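PDB 4XAB: EvdO2 from Micromonospora carbonacea, which probably works as a non-haem, 2-oxoglutarate-dependent oxygenase of orthosomycin biosynthesis, where related enzymes carry out oxidative cyclizations, and here holds nickel in its metal site. Local coordinates for residues F46-T51 / D56-A61; A36-A41 / T148-A153; H175-D178 / I183-L186. One frame throughout, in Å; residues are numbered along the deposited sequence.

Contact 1. Residues F46-T51 / D56-A61; sequences FVRRAT and DFYDIA
R49 and F57 are the hydrogen-bonded pair of a very short antiparallel ladder, R49 N donating to F57 O at 2.8 Å and F57 N to R49 O at 3.0 Å, while R48 and Y58 form the non-hydrogen-bonded pair beside them. One further bond, from D59 N to V47 O, extends the pairing to D59, the centre of an inverse gamma turn. The two arginines leave opposite faces of the ladder. R48 lays its CG over the face of the Y58 ring, 3.8 Å from the centroid, in a CH-pi contact. Its chain then bends at chi2 and chi3 and swings back to D56, where NH1 and OD2 form a long salt bridge of 3.6 Å with the two planes almost perpendicular (86°). R49 instead starts with CG opposite the backbone N (chi1 174°) and stays extended, running alongside F57 so that CD lies 3.5 Å from F57 CZ. This brings NH1 to D59 OD2 at 3.0 Å, a salt bridge that lies in the guanidinium plane but meets the carboxylate from above its own plane. D59 OD1 is claimed separately by R64. T51 CG2 touches the F57 ring at its edge, and a water joins T51 N to D56 OD1. At the other end F46 CE1 meets I60 CD1 at 3.6 Å, and both side chains reach I75 of strand 74-76. The whole is a beta hairpin following helix 32-45, solvent-facing around its arginines and anchored by F46, Y58 and I60 on the main sheet of the double-stranded beta-helix.

Contact 2. Residues A36-A41 / T148-A153; sequences AWLRQA and TTLDEA
R39 grips the carbonyl oxygen of L150 side-on with two nitrogens, NE and NH2 each lying 2.8 Å from L150 O. Both bonds are bent to the same degree (144°), as expected when two neighbouring N-H groups converge on one acceptor. The oxygen sits almost in the guanidinium plane; NH2 in turn lies in the plane of the carbonyl, whereas NE is tilted from it. The R39 chain is fully extended from CG outward, which carries the guanidinium from the flank of the helix to the end of the strand. D151 adds a nearby negative charge: its OD1 is 4.2 Å from R39 NH2, well out of the guanidinium plane, so the attraction can only be electrostatic at this range. The true partner of that oxygen is R227, which forms a salt bridge with it. Within the turn, T149 OG1 donates to D151 O at 2.6 Å, tying the chain together where the strand ends. Apolar packing lies beneath the polar grip. L150 CD2 is 3.6 Å from L38 CB, the two leucines meeting at about a right angle, and L150 CD1 rests on the backbone carbonyl of L38. R39 CG passes L150 CB at 4.1 Å as the two side chains run in opposite directions. A methionine in place of R39 would lack both N-H donors and is likely to leave the L150 carbonyl without this clasp, while D151 would still have R227. Such packing joins helix 32-45 to the end of strand 139-149, fastening an outer helix to the main sheet of the double-stranded beta-helix (cupin) fold.

Contact 3. Residues H175-D178 / I183-L186; sequences HHID and IRGL
R184, the last residue of a 3-10 segment, begins the contact by spreading one face of its guanidinium over I177, whose CG2 comes within 3.6 Å of R184 NH2. A bend at chi3 (64°) turns the group back across the isoleucine, which it meets at about a right angle. R184 NH1 stays 4.4 Å from D178 OD2, beyond a salt bridge, and a water at the guanidinium edge spans the gap by bonding to both; the other carboxylate oxygen, OD1, is held by D180 N. The carbonyl of R184 is covered by the same isoleucine, with I177 CD1 3.4 Å from R184 O. G185 follows with a positive phi of 109°, a conformation in which any CB would collide with the carbonyl oxygen of R184. Its own oxygen accepts the one direct hydrogen bond between the segments, from I177 N at 3.1 Å and nearly straight (172°), and is also hydrogen-bonded to a second water, which accepts from D178 N. At L186 the backbones run antiparallel and L186 forms a non-hydrogen-bonded pair with H176. L186 CA makes a C-H...O contact of 3.4 Å with H175 O. Although the two side chains leave the backbone diverging, L186 CD2 comes to lie over the centre of the H176 imidazole, 3.7 Å from its centroid, a CH-pi contact over the ring face. The L186 side chain also packs on W248 and lies about 9 Å from the nickel, while L186 N bonds to Y134 OH. Backbone bonds between H175 and M187 continue the pairing, so strands 175-176 and 186-187 form a small two-stranded sheet of their own beside the metal-bearing core.

From the N terminus, helix 32-45 supplies the first half of contact 2 and leads directly into strand 48-49, where contact 1 closes at once as a local hairpin. Contact 1 is therefore nested in the much longer loop that contact 2 completes when strand 139-149 ends against the helix; that loop also carries the nickel ligands H129 and D131. Contact 3 opens only afterwards, in series, closing a short loop before the third ligand, H215. Contacts 2 and 3 lie on opposite sides of the chain's centre, about 28 Å between centres: one secures the outer helix to the main sheet, the other pairs the strands of a separate small sheet.

Contact 1. Residues F46-T51 / D56-A61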
loop_
_atom_site.group_PDB
_atom_site.type_symbol
_atom_site.label_atom_id
_atom_site.label_comp_id
_atom_site.label_asym_id
_atom_site.label_seq_id
_atom_site.Cartn_x
_atom_site.Cartn_y
_atom_site.Cartn_z
ATOM N N PHE A 46 -3.622 -1.270 -16.832
ATOM C CA PHE A 46 -2.991 -2.573 -16.721
ATOM C C PHE A 46 -3.459 -3.498 -17.835
ATOM O O PHE A 46 -4.315 -4.358 -17.624
ATOM C CB PHE A 46 -3.302 -3.209 -15.370
ATOM C CG PHE A 46 -2.605 -2.550 -14.216
ATOM C CD1 PHE A 46 -1.283 -2.858 -13.928
ATOM C CD2 PHE A 46 -3.272 -1.638 -13.411
ATOM C CE1 PHE A 46 -0.634 -2.258 -12.858
ATOM C CE2 PHE A 46 -2.624 -1.037 -12.341
ATOM C CZ PHE A 46 -1.305 -1.347 -12.071
ATOM N N VAL A 47 -2.887 -3.328 -19.013
ATOM C CA VAL A 47 -3.297 -4.139 -20.148
ATOM C C VAL A 47 -2.601 -5.483 -20.127
ATOM O O VAL A 47 -1.376 -5.549 -20.168
ATOM C CB VAL A 47 -2.993 -3.443 -21.473
ATOM C CG1 VAL A 47 -3.343 -4.361 -22.627
ATOM C CG2 VAL A 47 -3.777 -2.148 -21.560
ATOM N N ARG A 48 -3.383 -6.559 -20.053
ATOM C CA ARG A 48 -2.803 -7.884 -20.185
ATOM C C ARG A 48 -2.607 -8.168 -21.673
ATOM O O ARG A 48 -3.556 -8.144 -22.446
ATOM C CB ARG A 48 -3.686 -8.947 -19.525
ATOM C CG ARG A 48 -2.875 -10.042 -18.876
ATOM C CD ARG A 48 -3.335 -11.402 -19.304
ATOM N NE ARG A 48 -4.376 -11.924 -18.433
ATOM C CZ ARG A 48 -4.244 -13.027 -17.707
ATOM N NH1 ARG A 48 -3.112 -13.722 -17.759
ATOM N NH2 ARG A 48 -5.243 -13.441 -16.936
ATOM N N ARG A 49 -1.362 -8.402 -22.070
ATOM C CA ARG A 49 -1.006 -8.457 -23.480
ATOM C C ARG A 49 -0.485 -9.842 -23.836
ATOM O O ARG A 49 0.274 -10.434 -23.069
ATOM C CB ARG A 49 0.047 -7.384 -23.804
ATOM C CG ARG A 49 0.602 -7.431 -25.226
ATOM C CD ARG A 49 1.438 -6.187 -25.522
ATOM N NE ARG A 49 2.111 -6.248 -26.817
ATOM C CZ ARG A 49 2.784 -5.231 -27.348
ATOM N NH1 ARG A 49 2.859 -4.082 -26.694
ATOM N NH2 ARG A 49 3.375 -5.358 -28.533
ATOM N N ALA A 50 -0.891 -10.352 -24.996
ATOM C CA ALA A 50 -0.451 -11.665 -25.463
ATOM C C ALA A 50 0.797 -11.599 -26.322
ATOM O O ALA A 50 1.092 -10.578 -26.926
ATOM C CB ALA A 50 -1.554 -12.348 -26.260
ATOM N N THR A 51 1.477 -12.739 -26.400
ATOM C CA THR A 51 2.601 -12.962 -27.302
ATOM C C THR A 51 2.289 -14.171 -28.182
ATOM O O THR A 51 1.346 -14.913 -27.894
ATOM C CB THR A 51 3.892 -13.221 -26.532
ATOM O OG1 THR A 51 3.825 -14.524 -25.941
ATOM C CG2 THR A 51 4.090 -12.172 -25.454
ATOM N N ASP A 56 1.525 -14.393 -21.391
ATOM C CA ASP A 56 1.016 -13.027 -21.353
ATOM C C ASP A 56 1.875 -12.212 -20.418
ATOM O O ASP A 56 2.535 -12.758 -19.535
ATOM C CB ASP A 56 -0.433 -12.958 -20.872
ATOM C CG ASP A 56 -1.389 -13.731 -21.746
ATOM O OD1 ASP A 56 -1.059 -14.016 -22.915
ATOM O OD2 ASP A 56 -2.484 -14.054 -21.242
ATOM N N PHE A 57 1.850 -10.899 -20.607
ATOM C CA PHE A 57 2.522 -9.994 -19.691
ATOM C C PHE A 57 1.692 -8.732 -19.583
ATOM O O PHE A 57 0.947 -8.395 -20.503
ATOM C CB PHE A 57 3.950 -9.684 -20.155
ATOM C CG PHE A 57 4.033 -8.949 -21.471
ATOM C CD1 PHE A 57 4.187 -7.572 -21.500
ATOM C CD2 PHE A 57 3.982 -9.638 -22.674
ATOM C CE1 PHE A 57 4.275 -6.896 -22.707
ATOM C CE2 PHE A 57 4.072 -8.967 -23.879
ATOM C CZ PHE A 57 4.219 -7.596 -23.895
ATOM N N TYR A 58 1.796 -8.046 -18.453
ATOM C CA TYR A 58 1.123 -6.770 -18.309
ATOM C C TYR A 58 1.994 -5.700 -18.935
ATOM O O TYR A 58 3.198 -5.639 -18.688
ATOM C CB TYR A 58 0.815 -6.472 -16.840
ATOM C CG TYR A 58 -0.384 -7.251 -16.359
ATOM C CD1 TYR A 58 -1.669 -6.766 -16.554
ATOM C CD2 TYR A 58 -0.238 -8.494 -15.756
ATOM C CE1 TYR A 58 -2.775 -7.481 -16.135
ATOM C CE2 TYR A 58 -1.346 -9.219 -15.337
ATOM C CZ TYR A 58 -2.607 -8.706 -15.525
ATOM O OH TYR A 58 -3.715 -9.420 -15.112
ATOM N N ASP A 59 1.384 -4.876 -19.780
ATOM C CA ASP A 59 2.152 -3.977 -20.623
ATOM C C ASP A 59 2.472 -2.699 -19.875
ATOM O O ASP A 59 1.935 -1.639 -20.183
ATOM C CB ASP A 59 1.392 -3.663 -21.907
ATOM C CG ASP A 59 2.301 -3.230 -23.024
ATOM O OD1 ASP A 59 3.524 -3.088 -22.777
ATOM O OD2 ASP A 59 1.792 -3.024 -24.150
ATOM N N ILE A 60 3.342 -2.816 -18.879
ATOM C CA ILE A 60 3.798 -1.662 -18.120
ATOM C C ILE A 60 5.286 -1.796 -17.827
ATOM O O ILE A 60 5.864 -2.884 -17.964
ATOM C CB ILE A 60 3.025 -1.499 -16.786
ATOM C CG1 ILE A 60 3.179 -2.752 -15.921
ATOM C CG2 ILE A 60 1.555 -1.192 -17.041
ATOM C CD1 ILE A 60 2.527 -2.639 -14.554
ATOM N N ALA A 61 5.905 -0.689 -17.436
ATOM C CA ALA A 61 7.290 -0.718 -16.989
ATOM C C ALA A 61 7.417 -1.673 -15.804
ATOM O O ALA A 61 6.559 -1.696 -14.920
ATOM C CB ALA A 61 7.764 0.675 -16.620
HETATM O O HOH W 1 -0.763 -1.318 -19.917
HETATM O O HOH W 2 0.818 -14.766 -24.519
#

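Contact 2. Residues A36-A41 / T148-A153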
loop_
_atom_site.group_PDB
_atom_site.type_symbol
_atom_site.label_atom_id
_atom_site.label_comp_id
_atom_site.label_asym_id
_atom_site.label_seq_id
_atom_site.Cartn_x
_atom_site.Cartn_y
_atom_site.Cartn_z
ATOM N N ALA A 36 -16.398 1.037 -9.448
ATOM C CA ALA A 36 -16.657 0.674 -10.839
ATOM C C ALA A 36 -15.810 1.521 -11.783
ATOM O O ALA A 36 -15.256 1.014 -12.758
ATOM C CB ALA A 36 -18.135 0.822 -11.167
ATOM N N TRP A 37 -15.695 2.807 -11.477
ATOM C CA TRP A 37 -14.892 3.708 -12.295
ATOM C C TRP A 37 -13.400 3.408 -12.155
ATOM O O TRP A 37 -12.652 3.441 -13.135
ATOM C CB TRP A 37 -15.169 5.165 -11.928
ATOM C CG TRP A 37 -14.404 6.115 -12.784
ATOM C CD1 TRP A 37 -14.774 6.597 -14.004
ATOM C CD2 TRP A 37 -13.123 6.687 -12.496
ATOM N NE1 TRP A 37 -13.806 7.441 -14.491
ATOM C CE2 TRP A 37 -12.782 7.512 -13.584
ATOM C CE3 TRP A 37 -12.234 6.584 -11.422
ATOM C CZ2 TRP A 37 -11.591 8.230 -13.630
ATOM C CZ3 TRP A 37 -11.053 7.298 -11.471
ATOM C CH2 TRP A 37 -10.741 8.110 -12.566
ATOM N N LEU A 38 -12.967 3.103 -10.938
ATOM C CA LEU A 38 -11.561 2.767 -10.712
ATOM C C LEU A 38 -11.198 1.497 -11.474
ATOM O O LEU A 38 -10.101 1.387 -12.033
ATOM C CB LEU A 38 -11.281 2.603 -9.220
ATOM C CG LEU A 38 -11.128 3.898 -8.421
ATOM C CD1 LEU A 38 -11.088 3.587 -6.940
ATOM C CD2 LEU A 38 -9.869 4.660 -8.848
ATOM N N ARG A 39 -12.138 0.553 -11.519
ATOM C CA ARG A 39 -11.930 -0.701 -12.235
ATOM C C ARG A 39 -11.736 -0.478 -13.729
ATOM O O ARG A 39 -10.859 -1.088 -14.344
ATOM C CB ARG A 39 -13.101 -1.650 -12.008
ATOM C CG ARG A 39 -13.101 -2.298 -10.644
ATOM C CD ARG A 39 -14.295 -3.193 -10.492
ATOM N NE ARG A 39 -14.338 -3.827 -9.179
ATOM C CZ ARG A 39 -15.291 -4.669 -8.804
ATOM N NH1 ARG A 39 -16.269 -4.977 -9.652
ATOM N NH2 ARG A 39 -15.262 -5.211 -7.596
ATOM N N GLN A 40 -12.565 0.390 -14.307
ATOM C CA GLN A 40 -12.452 0.737 -15.718
ATOM C C GLN A 40 -11.122 1.415 -16.012
ATOM O O GLN A 40 -10.497 1.152 -17.041
ATOM C CB GLN A 40 -13.606 1.643 -16.142
ATOM C CG GLN A 40 -14.952 0.944 -16.175
ATOM C CD GLN A 40 -16.083 1.894 -16.517
ATOM O OE1 GLN A 40 -16.171 2.996 -15.971
ATOM N NE2 GLN A 40 -16.948 1.477 -17.431
ATOM N N ALA A 41 -10.691 2.281 -15.102
ATOM C CA ALA A 41 -9.393 2.934 -15.230
ATOM C C ALA A 41 -8.239 1.929 -15.192
ATOM O O ALA A 41 -7.272 2.053 -15.949
ATOM C CB ALA A 41 -9.218 3.976 -14.138
ATOM N N THR A 148 -6.838 1.119 -0.877
ATOM C CA THR A 148 -8.248 0.884 -1.221
ATOM C C THR A 148 -8.316 -0.260 -2.214
ATOM O O THR A 148 -7.665 -0.204 -3.261
ATOM C CB THR A 148 -8.916 2.125 -1.850
ATOM O OG1 THR A 148 -8.877 3.223 -0.933
ATOM C CG2 THR A 148 -10.373 1.826 -2.255
ATOM N N THR A 149 -9.088 -1.294 -1.907
ATOM C CA THR A 149 -9.131 -2.432 -2.818
ATOM C C THR A 149 -10.276 -2.260 -3.810
ATOM O O THR A 149 -11.325 -1.709 -3.474
ATOM C CB THR A 149 -9.266 -3.764 -2.056
ATOM O OG1 THR A 149 -9.168 -4.856 -2.973
ATOM C CG2 THR A 149 -10.601 -3.846 -1.285
ATOM N N LEU A 150 -10.055 -2.706 -5.045
ATOM C CA LEU A 150 -11.085 -2.667 -6.081
ATOM C C LEU A 150 -11.825 -3.993 -6.147
ATOM O O LEU A 150 -12.848 -4.118 -6.827
ATOM C CB LEU A 150 -10.476 -2.363 -7.456
ATOM C CG LEU A 150 -9.623 -1.112 -7.618
ATOM C CD1 LEU A 150 -9.430 -0.789 -9.107
ATOM C CD2 LEU A 150 -10.228 0.061 -6.864
ATOM N N ASP A 151 -11.283 -4.984 -5.444
ATOM C CA ASP A 151 -11.769 -6.356 -5.501
ATOM C C ASP A 151 -11.928 -6.883 -4.090
ATOM O O ASP A 151 -11.376 -6.295 -3.155
ATOM C CB ASP A 151 -10.785 -7.239 -6.274
ATOM C CG ASP A 151 -10.583 -6.767 -7.695
ATOM O OD1 ASP A 151 -11.537 -6.872 -8.485
ATOM O OD2 ASP A 151 -9.483 -6.274 -8.022
ATOM N N GLU A 152 -12.662 -7.983 -3.922
ATOM C CA GLU A 152 -12.580 -8.699 -2.656
ATOM C C GLU A 152 -11.108 -8.974 -2.348
ATOM O O GLU A 152 -10.350 -9.389 -3.231
ATOM C CB GLU A 152 -13.363 -10.020 -2.680
ATOM C CG GLU A 152 -13.287 -10.741 -1.333
ATOM C CD GLU A 152 -14.115 -12.011 -1.262
ATOM O OE1 GLU A 152 -14.375 -12.629 -2.316
ATOM O OE2 GLU A 152 -14.496 -12.399 -0.136
ATOM N N ALA A 153 -10.708 -8.739 -1.106
ATOM C CA ALA A 153 -9.369 -9.078 -0.664
ATOM C C ALA A 153 -9.462 -10.086 0.469
ATOM O O ALA A 153 -10.045 -9.805 1.510
ATOM C CB ALA A 153 -8.622 -7.847 -0.220
#

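Contact 3. Residues H175-D178 / I183-L186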
loop_
_atom_site.group_PDB
_atom_site.type_symbol
_atom_site.label_atom_id
_atom_site.label_comp_id
_atom_site.label_asym_id
_atom_site.label_seq_id
_atom_site.Cartn_x
_atom_site.Cartn_y
_atom_site.Cartn_z
ATOM N N HIS A 175 16.745 -6.336 4.657
ATOM C CA HIS A 175 17.745 -6.595 3.635
ATOM C C HIS A 175 17.043 -6.678 2.303
ATOM O O HIS A 175 15.836 -6.875 2.249
ATOM C CB HIS A 175 18.519 -7.874 3.930
ATOM C CG HIS A 175 17.654 -9.068 4.170
ATOM N ND1 HIS A 175 17.337 -9.970 3.176
ATOM C CD2 HIS A 175 17.049 -9.519 5.294
ATOM C CE1 HIS A 175 16.567 -10.920 3.676
ATOM N NE2 HIS A 175 16.383 -10.673 4.960
ATOM N N HIS A 176 17.790 -6.495 1.226
ATOM C CA HIS A 176 17.204 -6.699 -0.079
ATOM C C HIS A 176 16.892 -8.174 -0.257
ATOM O O HIS A 176 17.665 -9.039 0.152
ATOM C CB HIS A 176 18.134 -6.183 -1.177
ATOM C CG HIS A 176 18.039 -4.702 -1.377
ATOM N ND1 HIS A 176 19.015 -3.827 -0.953
ATOM C CD2 HIS A 176 17.060 -3.941 -1.919
ATOM C CE1 HIS A 176 18.653 -2.594 -1.251
ATOM N NE2 HIS A 176 17.470 -2.634 -1.835
ATOM N N ILE A 177 15.739 -8.453 -0.845
ATOM C CA ILE A 177 15.373 -9.818 -1.191
ATOM C C ILE A 177 16.481 -10.425 -2.060
ATOM O O ILE A 177 16.868 -11.580 -1.874
ATOM C CB ILE A 177 14.009 -9.849 -1.907
ATOM C CG1 ILE A 177 12.906 -9.412 -0.932
ATOM C CG2 ILE A 177 13.743 -11.224 -2.476
ATOM C CD1 ILE A 177 11.652 -8.857 -1.591
ATOM N N ASP A 178 17.010 -9.614 -2.974
ATOM C CA ASP A 178 18.198 -9.942 -3.761
ATOM C C ASP A 178 19.072 -8.699 -3.878
ATOM O O ASP A 178 18.667 -7.709 -4.486
ATOM C CB ASP A 178 17.810 -10.446 -5.153
ATOM C CG ASP A 178 18.999 -10.956 -5.962
ATOM O OD1 ASP A 178 20.169 -10.636 -5.640
ATOM O OD2 ASP A 178 18.758 -11.687 -6.945
ATOM N N ILE A 183 15.310 -3.956 -7.085
ATOM C CA ILE A 183 13.956 -3.533 -7.417
ATOM C C ILE A 183 12.886 -4.496 -6.873
ATOM O O ILE A 183 11.719 -4.121 -6.754
ATOM C CB ILE A 183 13.788 -3.378 -8.946
ATOM C CG1 ILE A 183 12.531 -2.556 -9.271
ATOM C CG2 ILE A 183 13.797 -4.754 -9.636
ATOM C CD1 ILE A 183 12.339 -2.284 -10.753
ATOM N N ARG A 184 13.287 -5.712 -6.508
ATOM C CA ARG A 184 12.354 -6.687 -5.935
ATOM C C ARG A 184 11.903 -6.250 -4.555
ATOM O O ARG A 184 10.848 -6.678 -4.063
ATOM C CB ARG A 184 12.990 -8.076 -5.869
ATOM C CG ARG A 184 13.185 -8.726 -7.236
ATOM C CD ARG A 184 13.836 -10.097 -7.115
ATOM N NE ARG A 184 12.988 -11.038 -6.386
ATOM C CZ ARG A 184 13.361 -12.265 -6.044
ATOM N NH1 ARG A 184 14.567 -12.705 -6.374
ATOM N NH2 ARG A 184 12.526 -13.052 -5.379
ATOM N N GLY A 185 12.696 -5.383 -3.932
ATOM C CA GLY A 185 12.276 -4.753 -2.691
ATOM C C GLY A 185 13.030 -5.258 -1.481
ATOM O O GLY A 185 14.006 -6.022 -1.613
ATOM N N LEU A 186 12.561 -4.823 -0.314
ATOM C CA LEU A 186 13.174 -5.128 0.975
ATOM C C LEU A 186 12.335 -6.109 1.780
ATOM O O LEU A 186 11.124 -6.222 1.567
ATOM C CB LEU A 186 13.346 -3.839 1.793
ATOM C CG LEU A 186 14.290 -2.761 1.264
ATOM C CD1 LEU A 186 14.118 -1.492 2.122
ATOM C CD2 LEU A 186 15.707 -3.247 1.337
HETATM O O HOH W 3 15.573 -7.087 -3.642
HETATM O O HOH W 4 16.568 -11.714 -8.206
#